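Side-chain contacts in superoxide dismutase (Porphyromonas gingivalis, PDB 1UES), which destroys superoxide radicals, converting them into oxygen and hydrogen peroxide at a single manganese or iron ion in each subunit of a homodimer: residues 91-96 and 185-190; 99-104 and 134-139. The protein carries 1 engineered substitution. All coordinates share one frame; numbering follows the deposited sequence.

Contact 1. Residues 91-96 and 185-190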
loop_
_atom_site.group_PDB
_atom_site.type_symbol
_atom_site.label_atom_id
_atom_site.label_comp_id
_atom_site.label_asym_id
_atom_site.label_seq_id
_atom_site.Cartn_x
_atom_site.Cartn_y
_atom_site.Cartn_z
ATOM N N GLY A 91 -19.646 27.432 9.189
ATOM C CA GLY A 91 -19.775 27.339 10.630
ATOM C C GLY A 91 -18.447 27.441 11.351
ATOM O O GLY A 91 -17.503 28.085 10.878
ATOM N N LYS A 92 -18.357 26.781 12.498
ATOM C CA LYS A 92 -17.135 26.831 13.279
ATOM C C LYS A 92 -15.980 26.137 12.568
ATOM O O LYS A 92 -14.831 26.578 12.655
ATOM C CB LYS A 92 -17.352 26.192 14.640
ATOM C CG LYS A 92 -17.994 24.845 14.556
ATOM C CD LYS A 92 -18.664 24.502 15.859
ATOM C CE LYS A 92 -17.790 23.555 16.671
ATOM N NZ LYS A 92 -18.620 22.499 17.329
ATOM N N LEU A 93 -16.269 25.041 11.882
ATOM C CA LEU A 93 -15.192 24.353 11.178
ATOM C C LEU A 93 -14.653 25.250 10.073
ATOM O O LEU A 93 -13.440 25.402 9.923
ATOM C CB LEU A 93 -15.680 23.027 10.586
ATOM C CG LEU A 93 -14.538 22.267 9.903
ATOM C CD1 LEU A 93 -13.368 22.082 10.851
ATOM C CD2 LEU A 93 -15.072 20.923 9.435
ATOM N N GLY A 94 -15.547 25.847 9.293
ATOM C CA GLY A 94 -15.098 26.730 8.229
ATOM C C GLY A 94 -14.227 27.855 8.763
ATOM O O GLY A 94 -13.175 28.161 8.205
ATOM N N GLU A 95 -14.661 28.476 9.857
ATOM C CA GLU A 95 -13.894 29.554 10.462
ATOM C C GLU A 95 -12.578 29.051 11.066
ATOM O O GLU A 95 -11.567 29.753 11.014
ATOM C CB GLU A 95 -14.738 30.265 11.527
ATOM C CG GLU A 95 -16.068 30.814 10.995
ATOM C CD GLU A 95 -15.921 32.109 10.192
ATOM O OE1 GLU A 95 -15.784 32.047 8.945
ATOM O OE2 GLU A 95 -15.952 33.200 10.807
ATOM N N ALA A 96 -12.588 27.837 11.620
ATOM C CA ALA A 96 -11.388 27.260 12.217
ATOM C C ALA A 96 -10.351 26.990 11.126
ATOM O O ALA A 96 -9.165 27.201 11.326
ATOM C CB ALA A 96 -11.729 25.960 12.961
ATOM N N ASP A 185 -21.273 19.053 5.961
ATOM C CA ASP A 185 -22.221 19.033 7.071
ATOM C C ASP A 185 -21.880 17.881 7.997
ATOM O O ASP A 185 -22.017 17.992 9.215
ATOM C CB ASP A 185 -23.647 18.876 6.556
ATOM C CG ASP A 185 -24.105 20.090 5.782
ATOM O OD1 ASP A 185 -23.817 21.219 6.245
ATOM O OD2 ASP A 185 -24.725 19.918 4.707
ATOM N N ILE A 186 -21.423 16.772 7.415
ATOM C CA ILE A 186 -21.050 15.623 8.213
ATOM C C ILE A 186 -19.708 15.873 8.901
ATOM O O ILE A 186 -19.552 15.605 10.079
ATOM C CB ILE A 186 -21.000 14.350 7.348
ATOM C CG1 ILE A 186 -22.404 14.083 6.804
ATOM C CG2 ILE A 186 -20.440 13.162 8.147
ATOM C CD1 ILE A 186 -22.465 13.197 5.591
ATOM N N VAL A 187 -18.730 16.402 8.174
ATOM C CA VAL A 187 -17.446 16.661 8.799
ATOM C C VAL A 187 -17.624 17.655 9.937
ATOM O O VAL A 187 -17.098 17.462 11.030
ATOM C CB VAL A 187 -16.426 17.221 7.778
ATOM C CG1 VAL A 187 -15.092 17.505 8.469
ATOM C CG2 VAL A 187 -16.245 16.239 6.638
ATOM N N GLU A 188 -18.392 18.713 9.690
ATOM C CA GLU A 188 -18.610 19.730 10.715
ATOM C C GLU A 188 -19.215 19.113 11.964
ATOM O O GLU A 188 -18.871 19.495 13.078
ATOM C CB GLU A 188 -19.526 20.825 10.187
ATOM C CG GLU A 188 -18.920 21.640 9.061
ATOM C CD GLU A 188 -19.979 22.307 8.210
ATOM O OE1 GLU A 188 -21.176 22.281 8.609
ATOM O OE2 GLU A 188 -19.625 22.863 7.147
ATOM N N SER A 189 -20.115 18.152 11.777
ATOM C CA SER A 189 -20.741 17.494 12.917
ATOM C C SER A 189 -19.738 16.751 13.800
ATOM O O SER A 189 -19.980 16.570 14.981
ATOM C CB SER A 189 -21.813 16.506 12.448
ATOM O OG SER A 189 -21.207 15.259 12.141
ATOM N N ARG A 190 -18.609 16.318 13.227
ATOM C CA ARG A 190 -17.592 15.600 13.993
ATOM C C ARG A 190 -16.717 16.552 14.796
ATOM O O ARG A 190 -16.019 16.141 15.716
ATOM C CB ARG A 190 -16.687 14.806 13.040
ATOM C CG ARG A 190 -17.451 14.005 12.007
ATOM C CD ARG A 190 -16.480 13.209 11.148
ATOM N NE ARG A 190 -17.205 12.153 10.461
ATOM C CZ ARG A 190 -16.742 11.493 9.410
ATOM N NH1 ARG A 190 -15.540 11.786 8.925
ATOM N NH2 ARG A 190 -17.483 10.534 8.857
#

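Contact 2. Residues 99-104 and 134-139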
loop_
_atom_site.group_PDB
_atom_site.type_symbol
_atom_site.label_atom_id
_atom_site.label_comp_id
_atom_site.label_asym_id
_atom_site.label_seq_id
_atom_site.Cartn_x
_atom_site.Cartn_y
_atom_site.Cartn_z
ATOM N N LYS A 99 -9.056 30.482 9.948
ATOM C CA LYS A 99 -8.140 31.041 10.933
ATOM C C LYS A 99 -6.839 30.262 11.032
ATOM O O LYS A 99 -5.758 30.849 11.080
ATOM C CB LYS A 99 -8.792 31.111 12.323
ATOM C CG LYS A 99 -7.986 31.956 13.334
ATOM C CD LYS A 99 -8.622 32.042 14.722
ATOM C CE LYS A 99 -7.707 32.825 15.668
ATOM N NZ LYS A 99 -7.730 32.334 17.092
ATOM N N GLN A 100 -6.924 28.937 11.026
ATOM C CA GLN A 100 -5.721 28.129 11.196
ATOM C C GLN A 100 -4.901 27.799 9.954
ATOM O O GLN A 100 -3.708 27.496 10.075
ATOM C CB GLN A 100 -6.085 26.852 11.975
ATOM C CG GLN A 100 -6.890 27.158 13.244
ATOM C CD GLN A 100 -7.201 25.938 14.095
ATOM O OE1 GLN A 100 -8.264 25.856 14.712
ATOM N NE2 GLN A 100 -6.284 24.999 14.143
ATOM N N PHE A 101 -5.505 27.864 8.766
ATOM C CA PHE A 101 -4.768 27.563 7.541
ATOM C C PHE A 101 -4.757 28.758 6.587
ATOM O O PHE A 101 -4.078 28.732 5.556
ATOM C CB PHE A 101 -5.365 26.347 6.808
ATOM C CG PHE A 101 -5.146 25.035 7.520
ATOM C CD1 PHE A 101 -3.951 24.334 7.366
ATOM C CD2 PHE A 101 -6.135 24.510 8.350
ATOM C CE1 PHE A 101 -3.741 23.123 8.037
ATOM C CE2 PHE A 101 -5.934 23.297 9.026
ATOM C CZ PHE A 101 -4.733 22.605 8.867
ATOM N N GLY A 102 -5.511 29.795 6.937
ATOM C CA GLY A 102 -5.581 30.977 6.106
ATOM C C GLY A 102 -6.851 31.023 5.285
ATOM O O GLY A 102 -7.623 31.983 5.372
ATOM N N SER A 103 -7.080 29.964 4.516
ATOM C CA SER A 103 -8.241 29.865 3.653
ATOM C C SER A 103 -8.525 28.407 3.379
ATOM O O SER A 103 -7.687 27.548 3.638
ATOM C CB SER A 103 -7.975 30.552 2.313
ATOM O OG SER A 103 -6.924 29.917 1.589
ATOM N N PHE A 104 -9.704 28.132 2.845
ATOM C CA PHE A 104 -10.042 26.767 2.508
ATOM C C PHE A 104 -9.110 26.279 1.387
ATOM O O PHE A 104 -8.633 25.139 1.413
ATOM C CB PHE A 104 -11.495 26.693 2.050
ATOM C CG PHE A 104 -11.942 25.309 1.674
ATOM C CD1 PHE A 104 -11.617 24.212 2.470
ATOM C CD2 PHE A 104 -12.698 25.107 0.534
ATOM C CE1 PHE A 104 -12.048 22.930 2.123
ATOM C CE2 PHE A 104 -13.135 23.832 0.177
ATOM C CZ PHE A 104 -12.809 22.746 0.973
ATOM N N LEU A 134 -6.731 22.420 14.892
ATOM C CA LEU A 134 -6.695 21.478 13.791
ATOM C C LEU A 134 -5.283 21.096 13.417
ATOM O O LEU A 134 -4.350 21.899 13.539
ATOM C CB LEU A 134 -7.371 22.083 12.555
ATOM C CG LEU A 134 -8.811 22.588 12.689
ATOM C CD1 LEU A 134 -9.196 23.410 11.438
ATOM C CD2 LEU A 134 -9.758 21.376 12.853
ATOM N N SER A 135 -5.138 19.870 12.938
ATOM C CA SER A 135 -3.846 19.384 12.487
ATOM C C SER A 135 -4.054 18.441 11.333
ATOM O O SER A 135 -5.103 17.811 11.216
ATOM C CB SER A 135 -3.113 18.634 13.600
ATOM O OG SER A 135 -3.846 17.500 14.059
ATOM N N ILE A 136 -3.053 18.358 10.471
ATOM C CA ILE A 136 -3.111 17.416 9.365
ATOM C C ILE A 136 -2.177 16.307 9.830
ATOM O O ILE A 136 -1.011 16.555 10.150
ATOM C CB ILE A 136 -2.613 18.040 8.063
ATOM C CG1 ILE A 136 -3.555 19.185 7.671
ATOM C CG2 ILE A 136 -2.478 16.956 6.989
ATOM C CD1 ILE A 136 -3.294 19.806 6.347
ATOM N N GLU A 137 -2.709 15.093 9.920
ATOM C CA GLU A 137 -1.938 13.946 10.380
ATOM C C GLU A 137 -1.717 12.943 9.260
ATOM O O GLU A 137 -2.647 12.593 8.554
ATOM C CB GLU A 137 -2.680 13.243 11.525
ATOM C CG GLU A 137 -3.093 14.147 12.663
ATOM C CD GLU A 137 -1.931 14.510 13.573
ATOM O OE1 GLU A 137 -0.904 13.782 13.566
ATOM O OE2 GLU A 137 -2.052 15.514 14.300
ATOM N N LYS A 138 -0.482 12.493 9.085
ATOM C CA LYS A 138 -0.189 11.480 8.071
ATOM C C LYS A 138 -0.148 10.155 8.835
ATOM O O LYS A 138 0.670 9.979 9.752
ATOM C CB LYS A 138 1.152 11.764 7.394
ATOM C CG LYS A 138 1.110 12.923 6.386
ATOM C CD LYS A 138 2.508 13.285 5.922
ATOM C CE LYS A 138 2.954 12.376 4.796
ATOM N NZ LYS A 138 4.114 11.518 5.207
ATOM N N GLU A 139 -1.039 9.232 8.474
ATOM C CA GLU A 139 -1.133 7.965 9.179
ATOM C C GLU A 139 -0.789 6.772 8.296
ATOM O O GLU A 139 -1.611 6.320 7.476
ATOM C CB GLU A 139 -2.558 7.800 9.742
ATOM C CG GLU A 139 -2.935 8.836 10.772
ATOM C CD GLU A 139 -2.295 8.554 12.120
ATOM O OE1 GLU A 139 -1.472 7.615 12.210
ATOM O OE2 GLU A 139 -2.603 9.270 13.093
#

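Contact 1. Residues 91-96 and 185-190
In the C-terminal domain of this iron/manganese superoxide dismutase, helix 91-101 meets the chain's last helix, 184-190, where one leucine, Leu-93, rests against Val-187 and Glu-188. The backbones come close here, with 5.8 Å between the CA atoms of Leu-93 and Glu-188. Leu-93 points toward the other helix and holds its CG anti to the backbone N (chi1 -177°), which brings the CD2 branch across to Val-187. There CD2 lies 3.6 Å from CG1 of Val-187, one methyl against another. The same CD2 is 3.9 Å from CG of Glu-188, while CB of Leu-93 approaches that CG to 3.8 Å. Glu-188 thus offers the leucine the aliphatic base of its side chain. Beyond CG it runs extended (chi2 157°) to a carboxylate whose OE2 accepts a hydrogen bond from the backbone N of Lys-90, immediately before the 91-96 segment. Val-187 also packs on Leu-153 and Leu-154, so the helix 184-190 side of the contact is backed by strand 151-157. Leu-93 in turn touches Tyr-191, the last residue of the chain, whose backbone O accepts a hydrogen bond from NZ of Lys-92. The contact illustrates how a glutamate can serve two environments at once. Its methylene joins a buried apolar patch, while its carboxylate meets a backbone N-H in the first-turn region of the facing helix, where a negative charge would probably be favoured.

Contact 2. Residues 99-104 and 134-139
The ring of Phe-101 reaches strand 134-139 with its far end, touching Ile-136 and Leu-134 at different corners. CE1 lies 3.7 Å from CD1 of Ile-136, and CZ sits 3.8 Å from CG1 of the same residue. On the other side of CZ, CE2 comes within 4.0 Å of Leu-134 CB. Phe-101 has CG anti to its own carbonyl carbon (chi1 -70°), a setting that carries the ring from the helix to the strand. Gln-100 approaches the strand's first residue differently: its extended side chain runs at about a right angle to that of Leu-134, bringing the amide group beside the leucine's backbone N and CB. This is the C-terminal end of helix 91-101 packed on an edge strand of the domain's antiparallel sheet. Gly-102, with positive phi, ends the helix, and Ser-103 is the N-cap of helix 104-116, its OG accepting from Lys-106 N. That second helix adds Phe-107, whose ring meets Phe-101 with the planes at about 55°, and Phe-111 and Ala-114, which pack on Ile-136. Leu-134 is also covered from earlier in helix 91-101, where Ala-96 and Ile-97 pack against its side chain.

Following the chain from the N terminus, helix 91-101 supplies the first half of contact 1 from its opening turns and of contact 2 from its last. The chain then runs through helix 104-116 and strand 122-128 before strand 134-140 closes contact 2, a loop of 29 intervening residues. Only after strand 151-157 and further helices does helix 184-190 return to close contact 1, with 88 residues between its segments, so the shorter loop nests inside the longer. The centres lie about 13 Å apart, bridged by Leu-134, whose CD2 is 4.2 Å from CD1 of Leu-93. One helix is thereby tied to both the sheet's edge and the chain's C-terminal helix.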